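Pullulanase (Bacillus acidopullulyticus, PDB 2WAN) hydrolyses alpha-1,6-glucosidic linkages in pullulan and, as a debranching glycoside hydrolase, probably also those of branched starch polysaccharides. Local coordinates at residues T695-A700 / A746-D751; L740-L745 / L783-G788; D760-A765 / P912-L917. All blocks are in the same frame, centred on the assembly; numbering follows the deposited sequence.

Contact 1: T695-A700 / A746-D751; sequences TAQGFA and ASNPSD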
ATOM      1  N   THR A 695      -5.896 -23.419 -12.930  1.00 17.15           N
ATOM      2  CA  THR A 695      -5.739 -24.875 -12.789  1.00 18.82           C
ATOM      3  C   THR A 695      -4.382 -25.304 -12.193  1.00 16.98           C
ATOM      4  O   THR A 695      -4.151 -26.494 -11.984  1.00 17.15           O
ATOM      5  CB  THR A 695      -5.993 -25.611 -14.128  1.00 21.41           C
ATOM      6  OG1 THR A 695      -4.996 -25.226 -15.075  1.00 25.46           O
ATOM      7  CG2 THR A 695      -7.380 -25.259 -14.680  1.00 24.37           C
ATOM      8  N   ALA A 696      -3.510 -24.332 -11.900  1.00 17.17           N
ATOM      9  CA  ALA A 696      -2.196 -24.607 -11.295  1.00 17.63           C
ATOM     10  C   ALA A 696      -2.360 -25.234  -9.915  1.00 16.65           C
ATOM     11  O   ALA A 696      -3.215 -24.819  -9.132  1.00 17.88           O
ATOM     12  CB  ALA A 696      -1.366 -23.313 -11.168  1.00 17.60           C
ATOM     13  N   GLN A 697      -1.541 -26.237  -9.636  1.00 15.57           N
ATOM     14  CA  GLN A 697      -1.486 -26.822  -8.298  1.00 14.43           C
ATOM     15  C   GLN A 697      -0.275 -26.250  -7.564  1.00 14.30           C
ATOM     16  O   GLN A 697       0.605 -25.635  -8.173  1.00 14.51           O
ATOM     17  CB  GLN A 697      -1.444 -28.348  -8.381  1.00 15.00           C
ATOM     18  CG  GLN A 697      -2.804 -28.946  -8.802  1.00 14.39           C
ATOM     19  CD  GLN A 697      -2.741 -30.429  -9.121  1.00 17.02           C
ATOM     20  OE1 GLN A 697      -1.684 -31.049  -9.045  1.00 16.71           O
ATOM     21  NE2 GLN A 697      -3.883 -31.005  -9.477  1.00 17.70           N
ATOM     22  N   GLY A 698      -0.253 -26.433  -6.246  1.00 12.99           N
ATOM     23  CA  GLY A 698       0.880 -26.039  -5.409  1.00 11.89           C
ATOM     24  C   GLY A 698       1.179 -27.148  -4.414  1.00 12.01           C
ATOM     25  O   GLY A 698       0.703 -28.286  -4.552  1.00 12.11           O
ATOM     26  N   PHE A 699       1.955 -26.817  -3.388  1.00 11.95           N
ATOM     27  CA  PHE A 699       2.354 -27.779  -2.356  1.00 11.07           C
ATOM     28  C   PHE A 699       1.166 -28.538  -1.745  1.00 12.44           C
ATOM     29  O   PHE A 699       1.225 -29.754  -1.558  1.00 12.21           O
ATOM     30  CB  PHE A 699       3.137 -27.046  -1.246  1.00  9.46           C
ATOM     31  CG  PHE A 699       3.651 -27.955  -0.165  1.00 11.17           C
ATOM     32  CD1 PHE A 699       4.726 -28.802  -0.408  1.00 11.42           C
ATOM     33  CD2 PHE A 699       3.064 -27.954   1.109  1.00 10.22           C
ATOM     34  CE1 PHE A 699       5.200 -29.650   0.590  1.00 10.95           C
ATOM     35  CE2 PHE A 699       3.553 -28.780   2.127  1.00 12.36           C
ATOM     36  CZ  PHE A 699       4.625 -29.633   1.857  1.00 12.05           C
ATOM     37  N   ALA A 700       0.095 -27.819  -1.411  1.00 11.34           N
ATOM     38  CA  ALA A 700      -1.024 -28.455  -0.719  1.00 12.04           C
ATOM     39  C   ALA A 700      -1.852 -29.364  -1.636  1.00 11.83           C
ATOM     40  O   ALA A 700      -2.567 -30.235  -1.140  1.00 12.45           O
ATOM     41  CB  ALA A 700      -1.933 -27.398  -0.056  1.00 13.55           C
ATOM     42  N   ALA A 746     -11.148 -25.902  -9.069  1.00 13.30           N
ATOM     43  CA  ALA A 746     -10.528 -25.599 -10.367  1.00 16.50           C
ATOM     44  C   ALA A 746      -9.238 -26.371 -10.661  1.00 16.25           C
ATOM     45  O   ALA A 746      -9.040 -26.823 -11.794  1.00 17.45           O
ATOM     46  CB  ALA A 746     -10.301 -24.094 -10.518  1.00 16.14           C
ATOM     47  N   SER A 747      -8.358 -26.526  -9.667  1.00 14.16           N
ATOM     48  CA  SER A 747      -7.059 -27.169  -9.910  1.00 14.26           C
ATOM     49  C   SER A 747      -7.080 -28.676  -9.714  1.00 12.93           C
ATOM     50  O   SER A 747      -6.219 -29.375 -10.233  1.00 14.42           O
ATOM     51  CB  SER A 747      -5.968 -26.546  -9.027  1.00 16.71           C
ATOM     52  OG  SER A 747      -6.237 -26.738  -7.645  1.00 16.07           O
ATOM     53  N   ASN A 748      -8.066 -29.158  -8.952  1.00 12.88           N
ATOM     54  CA  ASN A 748      -8.174 -30.571  -8.583  1.00 11.77           C
ATOM     55  C   ASN A 748      -9.595 -31.115  -8.814  1.00 12.73           C
ATOM     56  O   ASN A 748     -10.176 -31.732  -7.936  1.00 14.25           O
ATOM     57  CB  ASN A 748      -7.777 -30.775  -7.118  1.00 14.06           C
ATOM     58  CG  ASN A 748      -6.317 -30.418  -6.841  1.00 12.06           C
ATOM     59  OD1 ASN A 748      -5.915 -29.252  -6.927  1.00 12.74           O
ATOM     60  ND2 ASN A 748      -5.517 -31.427  -6.511  1.00 11.06           N
ATOM     61  N   PRO A 749     -10.145 -30.916 -10.025  1.00 15.71           N
ATOM     62  CA  PRO A 749     -11.538 -31.298 -10.294  1.00 18.22           C
ATOM     63  C   PRO A 749     -11.827 -32.798 -10.146  1.00 18.59           C
ATOM     64  O   PRO A 749     -12.964 -33.174  -9.814  1.00 21.51           O
ATOM     65  CB  PRO A 749     -11.752 -30.839 -11.744  1.00 18.54           C
ATOM     66  CG  PRO A 749     -10.382 -30.811 -12.345  1.00 18.98           C
ATOM     67  CD  PRO A 749      -9.487 -30.350 -11.219  1.00 16.14           C
ATOM     68  N   SER A 750     -10.810 -33.636 -10.358  1.00 19.23           N
ATOM     69  CA  SER A 750     -10.948 -35.097 -10.276  1.00 22.53           C
ATOM     70  C   SER A 750     -10.800 -35.669  -8.860  1.00 20.23           C
ATOM     71  O   SER A 750     -11.017 -36.859  -8.645  1.00 21.04           O
ATOM     72  CB  SER A 750      -9.917 -35.784 -11.183  1.00 25.00           C
ATOM     73  OG  SER A 750     -10.016 -35.295 -12.507  1.00 34.56           O
ATOM     74  N   ASP A 751     -10.388 -34.840  -7.900  1.00 15.68           N
ATOM     75  CA  ASP A 751     -10.207 -35.330  -6.544  1.00 14.48           C
ATOM     76  C   ASP A 751     -11.530 -35.343  -5.793  1.00 14.46           C
ATOM     77  O   ASP A 751     -12.425 -34.545  -6.090  1.00 16.20           O
ATOM     78  CB  ASP A 751      -9.140 -34.501  -5.822  1.00 15.64           C
ATOM     79  CG  ASP A 751      -7.742 -34.889  -6.259  1.00 12.65           C
ATOM     80  OD1 ASP A 751      -7.383 -36.062  -6.048  1.00 18.02           O
ATOM     81  OD2 ASP A 751      -7.010 -34.041  -6.823  1.00 16.25           O
TER
HETATM   82  O   HOH W   1      -4.899 -28.945 -12.480  1.00 21.50           O
HETATM   83  O   HOH W   2      -4.083 -25.565  -6.015  1.00 13.13           O
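The side-chain amides of Gln697 and Asn748 lie nearly parallel but offset, their planes 21° apart, with Asn748 ND2 above the NE2 end of the Gln697 amide. Asn748 ND2 stands 3.4 Å from Gln697 NE2; both are donors, so this is van der Waals contact and the bonding happens at the edges. The setting is the C-terminal end of helix 740-747 in the TIM-type parallel barrel of the alpha-amylase-like catalytic domain, where Asn748 leaves the helix and opens a type I beta turn to Asp751, against the loop that follows helix 681-688.

At the Gln697 edge, NE2 donates to Ser747 O at 2.9 Å, close to its own amide plane yet from above the plane of the carbonyl. The side chain extends beyond CG, carrying the amide to the helix end. At the Asn748 edges, OD1 accepts from Ser747 OG at 2.6 Å in the carbonyl plane, while ND2 gives one hydrogen to Asp751 OD2 at 3.0 Å and bonds also to Thr701 O. An alanine here would probably leave Ser747 OG without this acceptor and Asp751 OD2 and Thr701 O without this donor, and remove the contact over the NE2 end of the Gln697 amide.

Ser747 is the hub of the contact. Its chi1 of 63° places OG where it meets Asn748 OD1 and a water that also donates weakly to Ala696 O. Its CB lies against the opposing backbone, 3.3 Å from Ala696 O, which also receives Lys743 NZ. Thr695 bonds through its hydroxyl to Asp693 and rests its methyl CG2 3.7 Å from Ala746 O. A second water donates to both Thr695 O and Ser747 O, at 2.6 Å from each, so Ser747 O is gripped twice, by this water and by Gln697 NE2.

Contact 2: L740-L745 / L783-G788; sequences LWDKIL and LRTKGG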
ATOM      1  N   LEU A 740     -10.478 -20.559  -1.377  1.00 12.74           N
ATOM      2  CA  LEU A 740      -9.680 -21.766  -1.523  1.00 12.58           C
ATOM      3  C   LEU A 740     -10.523 -22.941  -1.988  1.00 11.00           C
ATOM      4  O   LEU A 740     -10.056 -23.738  -2.799  1.00 12.88           O
ATOM      5  CB  LEU A 740      -8.897 -22.106  -0.239  1.00 11.31           C
ATOM      6  CG  LEU A 740      -7.790 -23.160  -0.435  1.00 11.25           C
ATOM      7  CD1 LEU A 740      -6.861 -22.786  -1.599  1.00 11.09           C
ATOM      8  CD2 LEU A 740      -6.972 -23.400   0.858  1.00 10.65           C
ATOM      9  N   TRP A 741     -11.766 -23.028  -1.518  1.00 11.36           N
ATOM     10  CA  TRP A 741     -12.645 -24.144  -1.901  1.00 12.28           C
ATOM     11  C   TRP A 741     -12.860 -24.124  -3.418  1.00 13.38           C
ATOM     12  O   TRP A 741     -12.754 -25.162  -4.090  1.00 12.70           O
ATOM     13  CB  TRP A 741     -13.990 -24.113  -1.124  1.00 12.13           C
ATOM     14  CG  TRP A 741     -14.793 -25.394  -1.296  1.00 12.74           C
ATOM     15  CD1 TRP A 741     -16.043 -25.519  -1.827  1.00 13.46           C
ATOM     16  CD2 TRP A 741     -14.359 -26.726  -0.957  1.00 11.94           C
ATOM     17  NE1 TRP A 741     -16.433 -26.857  -1.824  1.00 13.68           N
ATOM     18  CE2 TRP A 741     -15.417 -27.610  -1.284  1.00 11.84           C
ATOM     19  CE3 TRP A 741     -13.180 -27.254  -0.385  1.00 10.51           C
ATOM     20  CZ2 TRP A 741     -15.329 -29.004  -1.084  1.00 14.38           C
ATOM     21  CZ3 TRP A 741     -13.092 -28.632  -0.181  1.00 12.38           C
ATOM     22  CH2 TRP A 741     -14.170 -29.496  -0.536  1.00 12.66           C
ATOM     23  N   ASP A 742     -13.124 -22.930  -3.945  1.00 11.89           N
ATOM     24  CA  ASP A 742     -13.342 -22.738  -5.385  1.00 12.88           C
ATOM     25  C   ASP A 742     -12.053 -22.978  -6.171  1.00 14.48           C
ATOM     26  O   ASP A 742     -12.080 -23.592  -7.247  1.00 14.60           O
ATOM     27  CB  ASP A 742     -13.859 -21.327  -5.650  1.00 12.29           C
ATOM     28  CG  ASP A 742     -15.298 -21.128  -5.194  1.00 10.95           C
ATOM     29  OD1 ASP A 742     -15.917 -22.070  -4.661  1.00 12.64           O
ATOM     30  OD2 ASP A 742     -15.815 -20.020  -5.383  1.00 13.10           O
ATOM     31  N   LYS A 743     -10.940 -22.479  -5.639  1.00 11.05           N
ATOM     32  CA  LYS A 743      -9.624 -22.646  -6.278  1.00 13.10           C
ATOM     33  C   LYS A 743      -9.260 -24.123  -6.423  1.00 12.37           C
ATOM     34  O   LYS A 743      -8.785 -24.545  -7.484  1.00 12.64           O
ATOM     35  CB  LYS A 743      -8.541 -21.912  -5.471  1.00 11.26           C
ATOM     36  CG  LYS A 743      -7.111 -22.342  -5.759  1.00 12.26           C
ATOM     37  CD  LYS A 743      -6.659 -22.008  -7.187  1.00 14.18           C
ATOM     38  CE  LYS A 743      -5.470 -22.884  -7.570  1.00 14.18           C
ATOM     39  NZ  LYS A 743      -4.983 -22.591  -8.975  1.00 15.89           N
ATOM     40  N   ILE A 744      -9.484 -24.895  -5.358  1.00 11.58           N
ATOM     41  CA  ILE A 744      -9.135 -26.315  -5.366  1.00 12.79           C
ATOM     42  C   ILE A 744     -10.081 -27.099  -6.304  1.00 12.62           C
ATOM     43  O   ILE A 744      -9.655 -28.059  -6.949  1.00 14.15           O
ATOM     44  CB  ILE A 744      -9.084 -26.910  -3.947  1.00 12.96           C
ATOM     45  CG1 ILE A 744      -7.916 -26.290  -3.153  1.00 12.22           C
ATOM     46  CG2 ILE A 744      -8.956 -28.467  -4.015  1.00 11.56           C
ATOM     47  CD1 ILE A 744      -7.871 -26.717  -1.696  1.00 13.24           C
ATOM     48  N   LEU A 745     -11.340 -26.689  -6.391  1.00 12.84           N
ATOM     49  CA  LEU A 745     -12.259 -27.267  -7.403  1.00 14.62           C
ATOM     50  C   LEU A 745     -11.741 -27.066  -8.825  1.00 16.33           C
ATOM     51  O   LEU A 745     -11.874 -27.955  -9.687  1.00 17.49           O
ATOM     52  CB  LEU A 745     -13.651 -26.652  -7.277  1.00 13.35           C
ATOM     53  CG  LEU A 745     -14.599 -27.391  -6.344  1.00 20.80           C
ATOM     54  CD1 LEU A 745     -15.729 -26.454  -5.919  1.00 24.03           C
ATOM     55  CD2 LEU A 745     -15.149 -28.684  -7.023  1.00 22.95           C
ATOM     56  N   LEU A 783     -15.549 -23.380   4.217  1.00  8.50           N
ATOM     57  CA  LEU A 783     -15.457 -23.634   2.768  1.00 10.11           C
ATOM     58  C   LEU A 783     -16.376 -22.686   2.008  1.00 11.90           C
ATOM     59  O   LEU A 783     -17.133 -23.095   1.124  1.00 12.80           O
ATOM     60  CB  LEU A 783     -15.744 -25.110   2.429  1.00 10.61           C
ATOM     61  CG  LEU A 783     -14.995 -26.180   3.262  1.00 10.16           C
ATOM     62  CD1 LEU A 783     -15.362 -27.605   2.746  1.00  8.19           C
ATOM     63  CD2 LEU A 783     -13.445 -25.983   3.242  1.00 10.90           C
ATOM     64  N   ARG A 784     -16.327 -21.411   2.386  1.00 10.01           N
ATOM     65  CA  ARG A 784     -17.125 -20.393   1.701  1.00 12.06           C
ATOM     66  C   ARG A 784     -16.865 -20.457   0.196  1.00 12.65           C
ATOM     67  O   ARG A 784     -15.738 -20.687  -0.237  1.00 11.36           O
ATOM     68  CB  ARG A 784     -16.800 -19.006   2.262  1.00 11.34           C
ATOM     69  CG  ARG A 784     -17.381 -17.831   1.485  1.00 11.93           C
ATOM     70  CD  ARG A 784     -17.354 -16.607   2.382  1.00  9.72           C
ATOM     71  NE  ARG A 784     -17.548 -15.333   1.690  1.00 10.71           N
ATOM     72  CZ  ARG A 784     -16.560 -14.613   1.175  1.00 13.72           C
ATOM     73  NH1 ARG A 784     -15.316 -15.076   1.228  1.00 11.58           N
ATOM     74  NH2 ARG A 784     -16.817 -13.428   0.608  1.00 12.17           N
ATOM     75  N   THR A 785     -17.933 -20.328  -0.586  1.00 11.55           N
ATOM     76  CA  THR A 785     -17.841 -20.444  -2.041  1.00 11.29           C
ATOM     77  C   THR A 785     -18.457 -19.215  -2.712  1.00 11.68           C
ATOM     78  O   THR A 785     -19.496 -18.708  -2.261  1.00 13.94           O
ATOM     79  CB  THR A 785     -18.519 -21.757  -2.561  1.00 10.85           C
ATOM     80  OG1 THR A 785     -18.466 -21.792  -3.993  1.00 12.06           O
ATOM     81  CG2 THR A 785     -19.964 -21.856  -2.124  1.00 14.46           C
ATOM     82  N   LYS A 786     -17.791 -18.730  -3.763  1.00 12.38           N
ATOM     83  CA  LYS A 786     -18.286 -17.634  -4.593  1.00 11.52           C
ATOM     84  C   LYS A 786     -18.770 -18.180  -5.934  1.00 13.13           C
ATOM     85  O   LYS A 786     -18.918 -17.427  -6.911  1.00 12.61           O
ATOM     86  CB  LYS A 786     -17.180 -16.600  -4.839  1.00 12.06           C
ATOM     87  CG  LYS A 786     -16.753 -15.846  -3.551  1.00 10.91           C
ATOM     88  CD  LYS A 786     -15.574 -14.922  -3.760  1.00 13.99           C
ATOM     89  CE  LYS A 786     -15.213 -14.148  -2.447  1.00 11.47           C
ATOM     90  NZ  LYS A 786     -14.112 -13.171  -2.729  1.00 12.02           N
ATOM     91  N   GLY A 787     -19.006 -19.486  -5.979  1.00 13.52           N
ATOM     92  CA  GLY A 787     -19.404 -20.137  -7.237  1.00 16.94           C
ATOM     93  C   GLY A 787     -18.364 -19.998  -8.332  1.00 18.34           C
ATOM     94  O   GLY A 787     -18.701 -20.030  -9.524  1.00 18.60           O
ATOM     95  N   GLY A 788     -17.099 -19.847  -7.938  1.00 16.62           N
ATOM     96  CA  GLY A 788     -16.002 -19.729  -8.877  1.00 15.93           C
ATOM     97  C   GLY A 788     -15.622 -18.323  -9.292  1.00 17.90           C
ATOM     98  O   GLY A 788     -14.681 -18.144 -10.059  1.00 18.67           O
TER
HETATM   99  O   HOH W   3     -13.293 -21.503   0.670  1.00 10.22           O
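Asp742 receives two backbone N-H groups on one carboxylate oxygen from opposite faces of its plane: OD2 takes Lys786 N on the syn side and Gly788 N from well above the plane, both at 2.9 Å. The other oxygen, OD1, uses its syn lone pair to accept Thr785 OG1 at 2.6 Å. Three bonds thus fix the rotation of the group and would probably favour its ionised form.

The loop is itself held by a further bond. Thr785 OG1, anti to its backbone N (chi1 177°), also accepts from Gly787 N at 3.1 Å, closing an ST turn. Gly788 has a positive phi (92°), and with its psi any side chain would collide with the carbonyl oxygen of Gly787.

Beside this polar site the contact turns apolar. Leu783 sets CD1 over the six-membered ring of Trp741, 3.7 Å from its centroid and almost on the ring normal, a CH-pi contact; CB of Leu783 approaches Trp741 CG. A water lies within hydrogen-bonding distance of Trp741 N and Arg784 O and probably joins them; the Arg784 side chain bonds elsewhere, to Asn800 O and Gln777 OE1.

The pairing ties helix 740-747 to the loop after barrel strand 773-777; helix 805-809 touches Trp741 and Thr785 through Arg806, while helix 753-769 reaches Trp741 through Arg756 and Leu783 through Asp760.

Contact 3: D760-A765 / P912-L917; sequences DELAHA and PAISTL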
ATOM      1  N   ASP A 760      -7.372 -28.347   1.529  1.00  9.29           N
ATOM      2  CA  ASP A 760      -7.748 -27.017   2.024  1.00 10.09           C
ATOM      3  C   ASP A 760      -7.212 -26.857   3.461  1.00  9.96           C
ATOM      4  O   ASP A 760      -6.531 -25.869   3.785  1.00  9.89           O
ATOM      5  CB  ASP A 760      -9.291 -26.893   1.977  1.00  8.60           C
ATOM      6  CG  ASP A 760      -9.795 -25.484   2.328  1.00 12.05           C
ATOM      7  OD1 ASP A 760      -9.376 -24.916   3.360  1.00 12.44           O
ATOM      8  OD2 ASP A 760     -10.628 -24.956   1.553  1.00 13.91           O
ATOM      9  N   GLU A 761      -7.498 -27.837   4.311  1.00  9.57           N
ATOM     10  CA  GLU A 761      -6.995 -27.838   5.681  1.00 10.47           C
ATOM     11  C   GLU A 761      -5.475 -27.787   5.748  1.00  9.15           C
ATOM     12  O   GLU A 761      -4.921 -27.064   6.576  1.00 10.65           O
ATOM     13  CB  GLU A 761      -7.515 -29.050   6.443  1.00  9.68           C
ATOM     14  CG  GLU A 761      -9.022 -28.921   6.778  1.00  9.47           C
ATOM     15  CD  GLU A 761      -9.649 -30.176   7.352  1.00 11.14           C
ATOM     16  OE1 GLU A 761      -9.187 -31.293   7.027  1.00 14.28           O
ATOM     17  OE2 GLU A 761     -10.639 -30.042   8.122  1.00 12.09           O
ATOM     18  N   LEU A 762      -4.803 -28.564   4.895  1.00  9.30           N
ATOM     19  CA  LEU A 762      -3.327 -28.554   4.846  1.00  8.99           C
ATOM     20  C   LEU A 762      -2.726 -27.197   4.478  1.00  8.80           C
ATOM     21  O   LEU A 762      -1.774 -26.755   5.122  1.00  9.66           O
ATOM     22  CB  LEU A 762      -2.799 -29.640   3.894  1.00  9.29           C
ATOM     23  CG  LEU A 762      -1.273 -29.712   3.725  1.00 10.35           C
ATOM     24  CD1 LEU A 762      -0.536 -29.895   5.044  1.00 15.16           C
ATOM     25  CD2 LEU A 762      -0.961 -30.906   2.813  1.00 15.51           C
ATOM     26  N   ALA A 763      -3.291 -26.530   3.474  1.00  9.24           N
ATOM     27  CA  ALA A 763      -2.803 -25.213   3.076  1.00  9.62           C
ATOM     28  C   ALA A 763      -2.884 -24.242   4.255  1.00 10.18           C
ATOM     29  O   ALA A 763      -1.914 -23.522   4.551  1.00  8.92           O
ATOM     30  CB  ALA A 763      -3.605 -24.692   1.906  1.00  9.06           C
ATOM     31  N   HIS A 764      -4.024 -24.250   4.936  1.00  7.76           N
ATOM     32  CA  HIS A 764      -4.178 -23.385   6.117  1.00  8.52           C
ATOM     33  C   HIS A 764      -3.291 -23.848   7.291  1.00 10.38           C
ATOM     34  O   HIS A 764      -2.795 -23.004   8.034  1.00  9.08           O
ATOM     35  CB  HIS A 764      -5.663 -23.224   6.519  1.00  8.54           C
ATOM     36  CG  HIS A 764      -6.473 -22.465   5.506  1.00 10.50           C
ATOM     37  ND1 HIS A 764      -6.631 -21.093   5.533  1.00 14.40           N
ATOM     38  CD2 HIS A 764      -7.164 -22.898   4.426  1.00  7.03           C
ATOM     39  CE1 HIS A 764      -7.384 -20.713   4.511  1.00  7.80           C
ATOM     40  NE2 HIS A 764      -7.717 -21.793   3.823  1.00 15.67           N
ATOM     41  N   ALA A 765      -3.050 -25.156   7.431  1.00 10.38           N
ATOM     42  CA  ALA A 765      -2.167 -25.650   8.503  1.00  9.89           C
ATOM     43  C   ALA A 765      -0.756 -25.076   8.359  1.00  9.75           C
ATOM     44  O   ALA A 765      -0.134 -24.705   9.347  1.00 10.81           O
ATOM     45  CB  ALA A 765      -2.113 -27.182   8.529  1.00 11.06           C
ATOM     46  N   PRO A 912      -0.361 -39.715   8.148  1.00 14.67           N
ATOM     47  CA  PRO A 912      -1.374 -40.027   7.118  1.00 14.46           C
ATOM     48  C   PRO A 912      -1.328 -39.135   5.875  1.00 13.63           C
ATOM     49  O   PRO A 912      -0.809 -38.004   5.910  1.00 14.32           O
ATOM     50  CB  PRO A 912      -2.713 -39.826   7.847  1.00 17.63           C
ATOM     51  CG  PRO A 912      -2.412 -39.939   9.285  1.00 18.29           C
ATOM     52  CD  PRO A 912      -0.971 -39.495   9.474  1.00 12.11           C
ATOM     53  N   ALA A 913      -1.865 -39.662   4.777  1.00 13.69           N
ATOM     54  CA  ALA A 913      -1.974 -38.941   3.511  1.00 14.01           C
ATOM     55  C   ALA A 913      -2.649 -37.580   3.693  1.00 13.82           C
ATOM     56  O   ALA A 913      -3.572 -37.445   4.511  1.00 13.21           O
ATOM     57  CB  ALA A 913      -2.769 -39.773   2.519  1.00 14.81           C
ATOM     58  N   ILE A 914      -2.170 -36.590   2.938  1.00 11.95           N
ATOM     59  CA  ILE A 914      -2.699 -35.204   2.926  1.00 11.29           C
ATOM     60  C   ILE A 914      -3.039 -34.704   4.339  1.00 10.80           C
ATOM     61  O   ILE A 914      -4.200 -34.438   4.664  1.00 12.88           O
ATOM     62  CB  ILE A 914      -3.933 -35.028   1.993  1.00  9.99           C
ATOM     63  CG1 ILE A 914      -3.805 -35.934   0.760  1.00 12.37           C
ATOM     64  CG2 ILE A 914      -4.090 -33.557   1.572  1.00 12.93           C
ATOM     65  CD1 ILE A 914      -4.924 -35.726  -0.253  1.00 14.12           C
ATOM     66  N   SER A 915      -2.015 -34.611   5.183  1.00 11.75           N
ATOM     67  CA  SER A 915      -2.243 -34.176   6.556  1.00 10.11           C
ATOM     68  C   SER A 915      -1.008 -33.548   7.173  1.00 11.32           C
ATOM     69  O   SER A 915       0.085 -33.532   6.579  1.00 11.04           O
ATOM     70  CB  SER A 915      -2.681 -35.373   7.416  1.00 12.88           C
ATOM     71  OG  SER A 915      -1.564 -36.195   7.718  1.00 14.04           O
ATOM     72  N   THR A 916      -1.207 -33.019   8.376  1.00 11.01           N
ATOM     73  CA  THR A 916      -0.121 -32.435   9.162  1.00 10.87           C
ATOM     74  C   THR A 916       0.034 -33.224  10.449  1.00  9.34           C
ATOM     75  O   THR A 916      -0.952 -33.506  11.147  1.00 10.67           O
ATOM     76  CB  THR A 916      -0.411 -30.933   9.474  1.00  9.53           C
ATOM     77  OG1 THR A 916      -0.514 -30.214   8.245  1.00 12.59           O
ATOM     78  CG2 THR A 916       0.736 -30.322  10.333  1.00 10.67           C
ATOM     79  N   LEU A 917       1.272 -33.619  10.738  1.00 10.39           N
ATOM     80  CA  LEU A 917       1.615 -34.322  11.982  1.00 11.94           C
ATOM     81  C   LEU A 917       2.183 -33.295  12.944  1.00 11.78           C
ATOM     82  O   LEU A 917       2.990 -32.460  12.536  1.00 12.33           O
ATOM     83  CB  LEU A 917       2.697 -35.387  11.710  1.00 13.96           C
ATOM     84  CG  LEU A 917       3.296 -36.093  12.941  1.00 13.60           C
ATOM     85  CD1 LEU A 917       2.365 -37.209  13.420  1.00 15.35           C
ATOM     86  CD2 LEU A 917       4.704 -36.622  12.642  1.00 19.16           C
TER
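Leu762 and Ala765, one helical turn apart on helix 753-769, receive Thr916 of strand 915-920 between them. The contact joins the parallel beta/alpha barrel to the C-terminal antiparallel sheet, at a point where that strand begins with a G1 beta bulge: Ile914 and Ser915 both face Asn873. The short segments of helix and strand run at 42° to each other, with their axes 8.1 Å apart at closest approach.

Van der Waals contacts do the joining. Thr916 OG1, anti to its own carbonyl carbon (chi1 -61°), touches Leu762 CD1 at 3.2 Å and Ala765 CB at 3.4 Å, so the hydroxyl oxygen is flanked by two methyl groups. Leu762 directs its branches to different partners: CD1 also lies 4.0 Å from Ser915 O, whereas CD2 meets Ile914 CG2 at 4.3 Å. Ile914 also packs against the side chains of Asp755, Lys758 and Met759 earlier on the same helix, and Ala765 is backed by Met820 of helix 811-826.

The hydrogen bonds run within each segment or to its own neighbours, and none joins the two segments. In the helix, Ala765 N bonds to Glu761 O, fixing the turn that bears the two contacting residues. At the start of the strand, Ile914 bonds through its backbone to Asn875 and Ser915 to Asn873, and Ile914 adopts the left-handed backbone conformation expected at the first position of such a bulge. A glycerol, probably from the crystallisation liquor, bonds to Ile914 O. Ser915 CB is directed away from the helix, and its OG donates to Pro912 O at 2.7 Å from above the carbonyl plane, an oxygen that Asn873 ND2 also reaches.

How the contacts relate
All three contacts gather around two successive helices, 740-747 and 753-769. Contacts 1 and 2 share the first; contact 3 uses the second. Contact 1 is partly buried, with an exposed rim, and works through amides, hydroxyls and waters. Contact 2 is buried and mixes a carboxylate bound by N-H and hydroxyl donors with aromatic packing, whereas contact 3, wholly buried between domains, relies on apolar touch. They also meet directly: Ala700 of contact 1 packs on Ala763 of contact 3, and from contact 2 Ile744 CD1 lies against Asp760 while Leu740 CD2 approaches His764 NE2. The polar contacts are thus those at helix 740-747, the apolar one that at helix 753-769.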